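Local coordinates for N-acyl-D-glutamate deacylase (Bordetella bronchiseptica, PDB 3GIP), which catalyses the hydrolytic deacylation of N-acyl-D-glutamate and belongs, as a zinc-containing enzyme, to the amidohydrolase superfamily, at residues A[349-354]-A[386-391]; A[265-270]-A[355-360]; A[382-387]-A[402-407]; A[15-20]-A[395-400]. One frame throughout, in Å; residues are numbered along the deposited sequence.

Contact 1. Residues A[349-354]-A[386-391]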
# COMPACT_ATOMS: atom_id res chain seq x y z
N ASP A 349 3.56 2.70 20.44
CA ASP A 349 3.19 1.45 21.10
C ASP A 349 1.88 0.93 20.55
O ASP A 349 1.67 -0.28 20.48
CB ASP A 349 3.07 1.63 22.62
CG ASP A 349 4.41 1.86 23.29
OD1 ASP A 349 5.44 1.36 22.77
OD2 ASP A 349 4.44 2.53 24.35
N GLU A 350 0.99 1.84 20.16
CA GLU A 350 -0.29 1.44 19.60
C GLU A 350 -0.11 0.93 18.17
O GLU A 350 -0.76 -0.03 17.77
CB GLU A 350 -1.28 2.62 19.61
CG GLU A 350 -2.63 2.29 19.00
CD GLU A 350 -3.74 3.13 19.58
OE1 GLU A 350 -3.56 4.36 19.67
OE2 GLU A 350 -4.80 2.56 19.93
N VAL A 351 0.76 1.59 17.40
CA VAL A 351 1.02 1.16 16.03
C VAL A 351 1.48 -0.30 16.10
O VAL A 351 1.05 -1.14 15.30
CB VAL A 351 2.15 1.99 15.38
CG1 VAL A 351 2.42 1.46 13.98
CG2 VAL A 351 1.75 3.46 15.33
N LYS A 352 2.35 -0.59 17.06
CA LYS A 352 2.87 -1.93 17.24
C LYS A 352 1.77 -2.93 17.62
O LYS A 352 1.76 -4.06 17.12
CB LYS A 352 3.98 -1.92 18.30
CG LYS A 352 5.26 -1.24 17.84
CD LYS A 352 6.30 -1.18 18.95
CE LYS A 352 7.65 -0.73 18.42
NZ LYS A 352 8.64 -0.58 19.52
N ARG A 353 0.86 -2.52 18.50
CA ARG A 353 -0.23 -3.42 18.91
C ARG A 353 -1.15 -3.73 17.74
O ARG A 353 -1.64 -4.85 17.59
CB ARG A 353 -1.06 -2.81 20.04
CG ARG A 353 -0.34 -2.69 21.37
CD ARG A 353 -1.34 -2.53 22.51
NE ARG A 353 -2.15 -1.32 22.39
CZ ARG A 353 -1.75 -0.10 22.75
NH1 ARG A 353 -0.53 0.07 23.25
NH2 ARG A 353 -2.55 0.94 22.60
N ILE A 354 -1.40 -2.72 16.91
CA ILE A 354 -2.27 -2.91 15.75
C ILE A 354 -1.61 -3.89 14.79
O ILE A 354 -2.27 -4.78 14.25
CB ILE A 354 -2.53 -1.56 15.04
CG1 ILE A 354 -3.34 -0.65 15.96
CG2 ILE A 354 -3.28 -1.80 13.72
CD1 ILE A 354 -3.51 0.76 15.45
N GLY A 386 13.38 -5.10 10.94
CA GLY A 386 14.43 -4.72 11.86
C GLY A 386 13.99 -4.16 13.20
O GLY A 386 14.50 -4.58 14.24
N ARG A 387 13.05 -3.22 13.18
CA ARG A 387 12.58 -2.58 14.41
C ARG A 387 11.47 -3.34 15.13
O ARG A 387 11.53 -3.53 16.35
CB ARG A 387 12.11 -1.16 14.07
CG ARG A 387 11.72 -0.26 15.25
CD ARG A 387 11.26 1.10 14.72
NE ARG A 387 10.88 2.06 15.76
CZ ARG A 387 11.73 2.83 16.43
NH1 ARG A 387 13.03 2.75 16.18
NH2 ARG A 387 11.28 3.68 17.34
N TYR A 388 10.46 -3.79 14.39
CA TYR A 388 9.35 -4.50 15.02
C TYR A 388 9.61 -5.97 15.31
O TYR A 388 9.13 -6.51 16.31
CB TYR A 388 8.09 -4.34 14.15
CG TYR A 388 7.44 -2.97 14.23
CD1 TYR A 388 8.13 -1.88 14.77
CD2 TYR A 388 6.15 -2.76 13.76
CE1 TYR A 388 7.54 -0.61 14.85
CE2 TYR A 388 5.55 -1.49 13.83
CZ TYR A 388 6.25 -0.43 14.37
OH TYR A 388 5.67 0.82 14.46
N VAL A 389 10.39 -6.62 14.45
CA VAL A 389 10.69 -8.03 14.65
C VAL A 389 11.99 -8.26 15.40
O VAL A 389 11.97 -8.74 16.54
CB VAL A 389 10.73 -8.78 13.29
CG1 VAL A 389 11.14 -10.23 13.50
CG2 VAL A 389 9.35 -8.72 12.64
N ARG A 390 13.13 -7.92 14.80
CA ARG A 390 14.40 -8.16 15.46
C ARG A 390 14.58 -7.39 16.77
O ARG A 390 15.00 -7.96 17.78
CB ARG A 390 15.58 -7.85 14.53
CG ARG A 390 16.93 -8.27 15.11
CD ARG A 390 18.07 -8.05 14.13
NE ARG A 390 18.17 -6.65 13.73
CZ ARG A 390 17.91 -6.20 12.51
NH1 ARG A 390 17.52 -7.04 11.55
NH2 ARG A 390 18.01 -4.90 12.25
N GLU A 391 14.27 -6.10 16.75
CA GLU A 391 14.43 -5.27 17.94
C GLU A 391 13.34 -5.41 19.01
O GLU A 391 13.65 -5.64 20.18
CB GLU A 391 14.56 -3.80 17.53
CG GLU A 391 15.91 -3.46 16.91
CD GLU A 391 15.98 -2.06 16.30
OE1 GLU A 391 15.13 -1.20 16.65
OE2 GLU A 391 16.89 -1.81 15.49
O HOH W 1 11.25 -1.45 18.41
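Two helices meet where Lys352 faces Tyr388, with the CA of Lys352 and the CA of Tyr388 7.3 Å apart. Tyr388 sends its ring toward helix 348-356, and Lys352 lies across one face of it. The CG of Lys352 stands 3.9 Å from the centroid of the Tyr388 ring, 20° off the normal, a CH-pi contact displaced toward the rim. The extended lysine chain then runs outward on the same side of the ring, past its CE1 edge, with Lys352 CE 3.6 Å from Tyr388 CE1. Val351 closes in at the ring edge instead: its CG1, anti to the backbone N (chi1 178°), comes within 3.3 Å of Tyr388 OH. That hydroxyl is buried by the contact, with Val351 CG1 against it, and has no polar partner in the model. Both helices belong to the outer layer of the TIM-barrel amidohydrolase fold, and Pro283 and Leu394 also touch the tyrosine. Beyond the ring, the lysine ammonium makes a salt bridge with Glu348, which also binds Arg387 through its other carboxylate oxygen and so probably offsets the two positive charges. A water links the helices as well, accepting from Lys352 NZ at 3.0 Å and donating to Arg387 O at 2.9 Å. On the tyrosine helix, a 2.9 Å bond from Glu391 N to Gly386 O marks a wider, pi-type turn.

Contact 2. Residues A[265-270]-A[355-360]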
# COMPACT_ATOMS: atom_id res chain seq x y z
N ALA A 265 -11.60 -4.72 18.36
CA ALA A 265 -12.60 -5.60 18.95
C ALA A 265 -13.80 -5.66 18.01
O ALA A 265 -14.42 -6.72 17.84
CB ALA A 265 -13.03 -5.06 20.32
N ASN A 266 -14.11 -4.53 17.39
CA ASN A 266 -15.23 -4.45 16.46
C ASN A 266 -14.89 -5.26 15.22
O ASN A 266 -15.72 -6.01 14.69
CB ASN A 266 -15.47 -2.98 16.08
CG ASN A 266 -16.85 -2.75 15.51
OD1 ASN A 266 -17.65 -3.68 15.37
ND2 ASN A 266 -17.15 -1.50 15.18
N ILE A 267 -13.65 -5.13 14.76
CA ILE A 267 -13.17 -5.87 13.60
C ILE A 267 -13.27 -7.36 13.90
O ILE A 267 -13.71 -8.15 13.06
CB ILE A 267 -11.71 -5.47 13.29
CG1 ILE A 267 -11.70 -4.07 12.66
CG2 ILE A 267 -11.06 -6.50 12.37
CD1 ILE A 267 -10.32 -3.49 12.44
N ASP A 268 -12.88 -7.76 15.11
CA ASP A 268 -12.95 -9.16 15.50
C ASP A 268 -14.38 -9.67 15.50
O ASP A 268 -14.64 -10.79 15.08
CB ASP A 268 -12.31 -9.37 16.87
CG ASP A 268 -10.79 -9.32 16.83
OD1 ASP A 268 -10.23 -9.40 15.71
OD2 ASP A 268 -10.16 -9.23 17.90
N ARG A 269 -15.32 -8.85 15.98
CA ARG A 269 -16.71 -9.27 16.01
C ARG A 269 -17.22 -9.50 14.59
O ARG A 269 -18.00 -10.42 14.34
CB ARG A 269 -17.59 -8.22 16.71
CG ARG A 269 -17.38 -8.15 18.22
CD ARG A 269 -18.51 -7.37 18.90
NE ARG A 269 -18.46 -5.93 18.63
CZ ARG A 269 -17.60 -5.09 19.19
NH1 ARG A 269 -16.70 -5.53 20.05
NH2 ARG A 269 -17.64 -3.80 18.88
N ALA A 270 -16.76 -8.67 13.66
CA ALA A 270 -17.18 -8.79 12.27
C ALA A 270 -16.62 -10.05 11.60
O ALA A 270 -17.35 -10.74 10.88
CB ALA A 270 -16.76 -7.56 11.48
N PHE A 355 -0.30 -3.74 14.59
CA PHE A 355 0.42 -4.64 13.70
C PHE A 355 0.32 -6.08 14.19
O PHE A 355 0.29 -7.01 13.39
CB PHE A 355 1.90 -4.24 13.59
CG PHE A 355 2.71 -5.20 12.76
CD1 PHE A 355 2.35 -5.47 11.44
CD2 PHE A 355 3.81 -5.86 13.31
CE1 PHE A 355 3.07 -6.40 10.68
CE2 PHE A 355 4.53 -6.78 12.55
CZ PHE A 355 4.16 -7.05 11.24
N GLN A 356 0.27 -6.27 15.50
CA GLN A 356 0.18 -7.61 16.05
C GLN A 356 -1.15 -8.30 15.76
O GLN A 356 -1.25 -9.52 15.88
CB GLN A 356 0.44 -7.58 17.56
CG GLN A 356 1.88 -7.32 17.91
CD GLN A 356 2.13 -7.32 19.40
OE1 GLN A 356 1.52 -6.55 20.14
NE2 GLN A 356 3.04 -8.18 19.85
N HIS A 357 -2.16 -7.53 15.38
CA HIS A 357 -3.45 -8.15 15.09
C HIS A 357 -3.25 -9.20 14.00
O HIS A 357 -2.55 -8.95 13.01
CB HIS A 357 -4.47 -7.10 14.64
CG HIS A 357 -5.84 -7.64 14.44
ND1 HIS A 357 -6.20 -8.40 13.35
CD2 HIS A 357 -6.94 -7.60 15.24
CE1 HIS A 357 -7.44 -8.81 13.48
NE2 HIS A 357 -7.92 -8.34 14.62
N PRO A 358 -3.85 -10.39 14.16
CA PRO A 358 -3.73 -11.49 13.20
C PRO A 358 -4.01 -11.17 11.73
O PRO A 358 -3.48 -11.84 10.84
CB PRO A 358 -4.70 -12.54 13.75
CG PRO A 358 -4.65 -12.30 15.23
CD PRO A 358 -4.70 -10.78 15.30
N CYS A 359 -4.83 -10.17 11.46
CA CYS A 359 -5.16 -9.84 10.08
C CYS A 359 -4.47 -8.58 9.58
O CYS A 359 -4.89 -8.00 8.57
CB CYS A 359 -6.67 -9.69 9.91
SG CYS A 359 -7.58 -11.20 10.32
N CYS A 360 -3.42 -8.15 10.26
CA CYS A 360 -2.73 -6.93 9.85
C CYS A 360 -1.57 -7.18 8.89
O CYS A 360 -0.63 -7.91 9.19
CB CYS A 360 -2.21 -6.16 11.07
SG CYS A 360 -1.75 -4.45 10.67
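His357 and Asp268 approach from opposite directions and join helix 260-272 to the turn that follows helix 348-356, two elements on the outside of the TIM-barrel fold of the amidohydrolases. The tight part is one hydrogen bond: His357 NE2 donates to Asp268 OD1 over 2.8 Å with an N-H...O angle of 158°. The oxygen lies at the ring edge, close to the imidazole plane, and is met on its syn side, 24° out of the carboxylate plane. The carboxylate and ring planes are 30° apart. Arg271, just beyond on the same helix, forms a salt bridge to the same OD1, so a cation and an N-H share this oxygen and probably favour the charged carboxylate.

Beside this bond the packing is looser. Ile267 comes only to 4.3 Å, from its CG2 to His357 NE2, and meets the ring obliquely while also touching Val277 of the neighbouring strand. Toward solvent, exposed Pro358 takes no part with 265-270 but touches Arg271; its CD sits 3.4 Å above the plane of the His357 ring, toward its rim. A type I turn from His357 to Cys360, closed by Cys360 N bonding to His357 O at 3.0 Å, leads into strand 360-362. The imidazole is held at both nitrogens, which fixes its rotation and is consistent with the neutral form protonated on NE2: on the turn side, Cys359 N donates to His357 ND1 at 2.9 Å.

Contact 3. Residues A[382-387]-A[402-407]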
# COMPACT_ATOMS: atom_id res chain seq x y z
N THR A 382 11.40 -3.04 5.68
CA THR A 382 12.63 -3.34 6.39
C THR A 382 12.58 -2.80 7.82
O THR A 382 13.27 -3.31 8.71
CB THR A 382 13.83 -2.79 5.62
OG1 THR A 382 13.55 -1.44 5.24
CG2 THR A 382 14.08 -3.63 4.37
N ARG A 383 11.77 -1.77 8.06
CA ARG A 383 11.65 -1.23 9.41
C ARG A 383 10.85 -2.25 10.22
O ARG A 383 11.09 -2.43 11.42
CB ARG A 383 10.94 0.12 9.40
CG ARG A 383 10.93 0.84 10.75
CD ARG A 383 10.36 2.24 10.62
NE ARG A 383 10.33 3.00 11.87
CZ ARG A 383 11.39 3.55 12.46
NH1 ARG A 383 12.60 3.43 11.91
NH2 ARG A 383 11.24 4.24 13.58
N VAL A 384 9.89 -2.92 9.59
CA VAL A 384 9.13 -3.93 10.32
C VAL A 384 10.07 -5.07 10.68
O VAL A 384 10.10 -5.52 11.83
CB VAL A 384 7.95 -4.48 9.49
CG1 VAL A 384 7.35 -5.70 10.17
CG2 VAL A 384 6.87 -3.39 9.34
N LEU A 385 10.86 -5.54 9.72
CA LEU A 385 11.77 -6.65 9.98
C LEU A 385 12.86 -6.32 10.99
O LEU A 385 13.23 -7.16 11.81
CB LEU A 385 12.42 -7.13 8.68
CG LEU A 385 11.42 -7.62 7.63
CD1 LEU A 385 12.17 -8.03 6.38
CD2 LEU A 385 10.61 -8.78 8.19
N GLY A 386 13.38 -5.10 10.94
CA GLY A 386 14.43 -4.72 11.86
C GLY A 386 13.99 -4.16 13.20
O GLY A 386 14.50 -4.58 14.24
N ARG A 387 13.05 -3.22 13.18
CA ARG A 387 12.58 -2.58 14.41
C ARG A 387 11.47 -3.34 15.13
O ARG A 387 11.53 -3.53 16.35
CB ARG A 387 12.11 -1.16 14.07
CG ARG A 387 11.72 -0.26 15.25
CD ARG A 387 11.26 1.10 14.72
NE ARG A 387 10.88 2.06 15.76
CZ ARG A 387 11.73 2.83 16.43
NH1 ARG A 387 13.03 2.75 16.18
NH2 ARG A 387 11.28 3.68 17.34
N ALA A 402 4.90 -13.89 6.86
CA ALA A 402 3.57 -14.31 6.45
C ALA A 402 2.66 -13.09 6.27
O ALA A 402 1.85 -13.04 5.35
CB ALA A 402 2.98 -15.27 7.48
N ARG A 403 2.80 -12.09 7.15
CA ARG A 403 1.99 -10.88 7.06
C ARG A 403 2.28 -10.08 5.80
O ARG A 403 1.44 -9.32 5.32
CB ARG A 403 2.23 -9.96 8.26
CG ARG A 403 1.95 -10.57 9.60
CD ARG A 403 0.51 -11.05 9.72
NE ARG A 403 0.22 -11.42 11.09
CZ ARG A 403 0.01 -10.54 12.07
NH1 ARG A 403 0.06 -9.24 11.82
NH2 ARG A 403 -0.19 -10.97 13.31
N MET A 404 3.49 -10.25 5.27
CA MET A 404 3.94 -9.51 4.09
C MET A 404 3.78 -10.27 2.80
O MET A 404 3.98 -9.71 1.72
CB MET A 404 5.43 -9.18 4.21
CG MET A 404 5.83 -8.47 5.47
SD MET A 404 7.62 -8.31 5.58
CE MET A 404 7.73 -7.02 6.84
N THR A 405 3.43 -11.55 2.89
CA THR A 405 3.33 -12.37 1.69
C THR A 405 2.04 -13.17 1.55
O THR A 405 1.15 -12.80 0.79
CB THR A 405 4.55 -13.32 1.62
OG1 THR A 405 4.58 -14.14 2.80
CG2 THR A 405 5.85 -12.52 1.54
N ALA A 406 1.94 -14.28 2.28
CA ALA A 406 0.77 -15.13 2.20
C ALA A 406 -0.54 -14.43 2.58
O ALA A 406 -1.54 -14.59 1.89
CB ALA A 406 0.96 -16.36 3.07
N LEU A 407 -0.53 -13.66 3.66
CA LEU A 407 -1.76 -12.98 4.07
C LEU A 407 -2.25 -12.03 2.97
O LEU A 407 -3.43 -12.06 2.60
CB LEU A 407 -1.57 -12.23 5.40
CG LEU A 407 -2.80 -11.54 5.98
CD1 LEU A 407 -3.94 -12.54 6.20
CD2 LEU A 407 -2.41 -10.86 7.29
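The carbonyl O of Ala402 accepts two backbone N-H groups, from Leu407 N at 3.0 Å and from Thr405 N at 3.3 Å, at the bend just after Met404, the residue that meets Val384 and Leu385. Here helix 397-404 gives way to helix 406-412, with Thr405 at the N-cap position; its hydroxyl makes no capping bond but bonds back to Val401 O.

Met404 carries the contact from its side. The CA of Met404 is 9.8 Å from the CA of Val384, and the thioether spans this distance because the chain is extended beyond CG (chi2 174°, chi3 163°). Everything across the gap is touched by its far end. The methyl CE meets Val384 CG1 tip to tip at 3.6 Å. Leu385 comes at a slant to the methionine chain and places CD2 3.6 Å from the same CE and 4.0 Å from SD, so the terminal methyl touches two branched side chains on successive residues of helix 376-391, which meet it at about a right angle to each other.

This is part of the layer between barrel strands and outer helices in the TIM-barrel fold: Phe62 of strand 57-64 touches both Leu385 and Met404, and Val362 of strand 360-362 also packs on the methionine. The adjacent Arg403 points to other work, binding Phe355 O and Cys360 O through NH1 and Gln356 O through NH2. All three touching side chains are buried and apolar, so the helices are joined here by dispersion and the exclusion of water, while directional bonds are left to the backbone bend and the neighbouring arginine.

Contact 4. Residues A[15-20]-A[395-400]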
# COMPACT_ATOMS: atom_id res chain seq x y z
N TRP A 15 18.28 -20.17 4.31
CA TRP A 15 17.17 -20.71 5.07
C TRP A 15 15.88 -20.17 4.50
O TRP A 15 15.69 -18.96 4.36
CB TRP A 15 17.29 -20.33 6.55
CG TRP A 15 18.36 -21.10 7.26
CD1 TRP A 15 19.71 -20.89 7.17
CD2 TRP A 15 18.18 -22.23 8.12
NE1 TRP A 15 20.38 -21.83 7.92
CE2 TRP A 15 19.47 -22.66 8.51
CE3 TRP A 15 17.06 -22.92 8.59
CZ2 TRP A 15 19.66 -23.76 9.36
CZ3 TRP A 15 17.26 -24.01 9.44
CH2 TRP A 15 18.55 -24.42 9.81
N ILE A 16 14.98 -21.08 4.16
CA ILE A 16 13.70 -20.70 3.57
C ILE A 16 12.59 -20.43 4.57
O ILE A 16 12.32 -21.24 5.45
CB ILE A 16 13.19 -21.81 2.62
CG1 ILE A 16 14.15 -22.00 1.45
CG2 ILE A 16 11.79 -21.46 2.13
CD1 ILE A 16 14.18 -20.86 0.48
N ILE A 17 11.97 -19.26 4.43
CA ILE A 17 10.81 -18.89 5.23
C ILE A 17 9.82 -18.72 4.08
O ILE A 17 9.82 -17.70 3.39
CB ILE A 17 11.01 -17.58 6.02
CG1 ILE A 17 11.99 -17.83 7.17
CG2 ILE A 17 9.67 -17.09 6.57
CD1 ILE A 17 12.11 -16.70 8.17
N ASP A 18 9.01 -19.75 3.86
CA ASP A 18 8.08 -19.78 2.73
C ASP A 18 6.78 -18.99 2.79
O ASP A 18 6.01 -19.02 1.83
CB ASP A 18 7.75 -21.24 2.38
CG ASP A 18 7.12 -22.00 3.53
OD1 ASP A 18 6.55 -21.35 4.44
OD2 ASP A 18 7.18 -23.25 3.52
N GLY A 19 6.54 -18.29 3.89
CA GLY A 19 5.32 -17.51 4.00
C GLY A 19 4.14 -18.21 4.65
O GLY A 19 3.13 -17.57 4.94
N THR A 20 4.27 -19.51 4.90
CA THR A 20 3.18 -20.28 5.51
C THR A 20 3.16 -20.18 7.03
O THR A 20 2.20 -20.62 7.67
CB THR A 20 3.29 -21.77 5.16
OG1 THR A 20 4.49 -22.30 5.75
CG2 THR A 20 3.34 -21.98 3.66
N MET A 395 6.76 -10.35 17.05
CA MET A 395 6.37 -11.64 16.50
C MET A 395 7.63 -12.25 15.90
O MET A 395 8.66 -11.58 15.82
CB MET A 395 5.26 -11.50 15.44
CG MET A 395 5.64 -10.70 14.20
SD MET A 395 4.24 -10.55 13.05
CE MET A 395 3.15 -9.47 14.00
N THR A 396 7.57 -13.51 15.48
CA THR A 396 8.75 -14.13 14.90
C THR A 396 8.91 -13.67 13.46
O THR A 396 7.99 -13.11 12.87
CB THR A 396 8.65 -15.66 14.88
OG1 THR A 396 7.57 -16.06 14.03
CG2 THR A 396 8.41 -16.19 16.29
N LEU A 397 10.10 -13.90 12.91
CA LEU A 397 10.36 -13.53 11.53
C LEU A 397 9.42 -14.32 10.62
O LEU A 397 8.90 -13.78 9.64
CB LEU A 397 11.83 -13.83 11.19
CG LEU A 397 12.32 -13.37 9.81
CD1 LEU A 397 12.06 -11.88 9.63
CD2 LEU A 397 13.80 -13.68 9.68
N GLU A 398 9.19 -15.58 10.95
CA GLU A 398 8.29 -16.41 10.16
C GLU A 398 6.88 -15.83 10.14
O GLU A 398 6.22 -15.83 9.10
CB GLU A 398 8.24 -17.85 10.71
CG GLU A 398 9.48 -18.68 10.37
CD GLU A 398 10.57 -18.60 11.42
OE1 GLU A 398 10.59 -17.63 12.21
OE2 GLU A 398 11.43 -19.51 11.45
N GLN A 399 6.42 -15.34 11.28
CA GLN A 399 5.09 -14.75 11.36
C GLN A 399 5.03 -13.44 10.58
O GLN A 399 4.06 -13.16 9.88
CB GLN A 399 4.69 -14.50 12.82
CG GLN A 399 4.45 -15.77 13.62
CD GLN A 399 4.14 -15.48 15.08
OE1 GLN A 399 4.93 -14.84 15.78
NE2 GLN A 399 2.99 -15.96 15.55
N ALA A 400 6.08 -12.63 10.70
CA ALA A 400 6.12 -11.34 10.02
C ALA A 400 6.13 -11.52 8.50
O ALA A 400 5.42 -10.82 7.78
CB ALA A 400 7.33 -10.54 10.47
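Ile17 is the one residue of segment 15-20 that carries this contact, reaching Leu397 and Glu398 in the first turn of helix 397-404. Its CD1 meets Leu397 CG at 3.7 Å and CD2 at 3.8 Å, while CG2 lies 3.9 Å from Glu398 CA, close against the helix backbone. Both partner side chains cross the isoleucine at about a right angle. Glu398 takes part with its aliphatic portion, CG being 4.0 Å from Ile17 CD1; the chain then bends at chi2 (90°) and its carboxylate forms a salt bridge with Arg24, a residue that the side chains of Ile17 and Leu397 also touch.

The next shell fixes both backbones. At the helix start, Thr396 and Gln399 form a capping box: Gln399 N donates to Thr396 OG1 at 3.1 Å, and Thr396 N returns a bond to Gln399 OE1, 3.0 Å long and directed at a lone pair in the carbonyl plane. On the other side the chain leaves strand 15-16 through an Asx turn, in which Asp18 OD1 accepts from Thr20 N and, at 2.6 Å, from Thr20 OG1, both approaching one face of the carboxylate. Gly19 bridges that turn at a positive phi (93°).

Further out, Ile57 of strand 57-64, which runs parallel to strand 15-16, touches both Ile17 and Leu397. The loop leaving strand 15-16 is thus joined to helix 397-404 by methyl and methylene surfaces, whereas the capping box and Asx turn are local to each segment and Glu398 pairs with Arg24.

How the contacts relate
From the N terminus, segment 15-20 opens contact 4, whose long loop closes only at 395-400 and encloses contacts 1 and 2 entirely. Contact 2 opens at 265-270; before it closes at 355-360, contact 1 begins at 349-354, so these two cross on helix 348-356. Contact 3 opens at 382-387, just where contact 1 ends, and the two share Gly386 and Arg387. It closes at 402-407, past the end of contact 4, and therefore crosses that contact on helix 397-404. Phe355 packs on Met395, bringing contacts 2 and 4 together. The set ties helices 260-272, 348-356, 376-391 and 397-404 together and to the segment leaving strand 15-16.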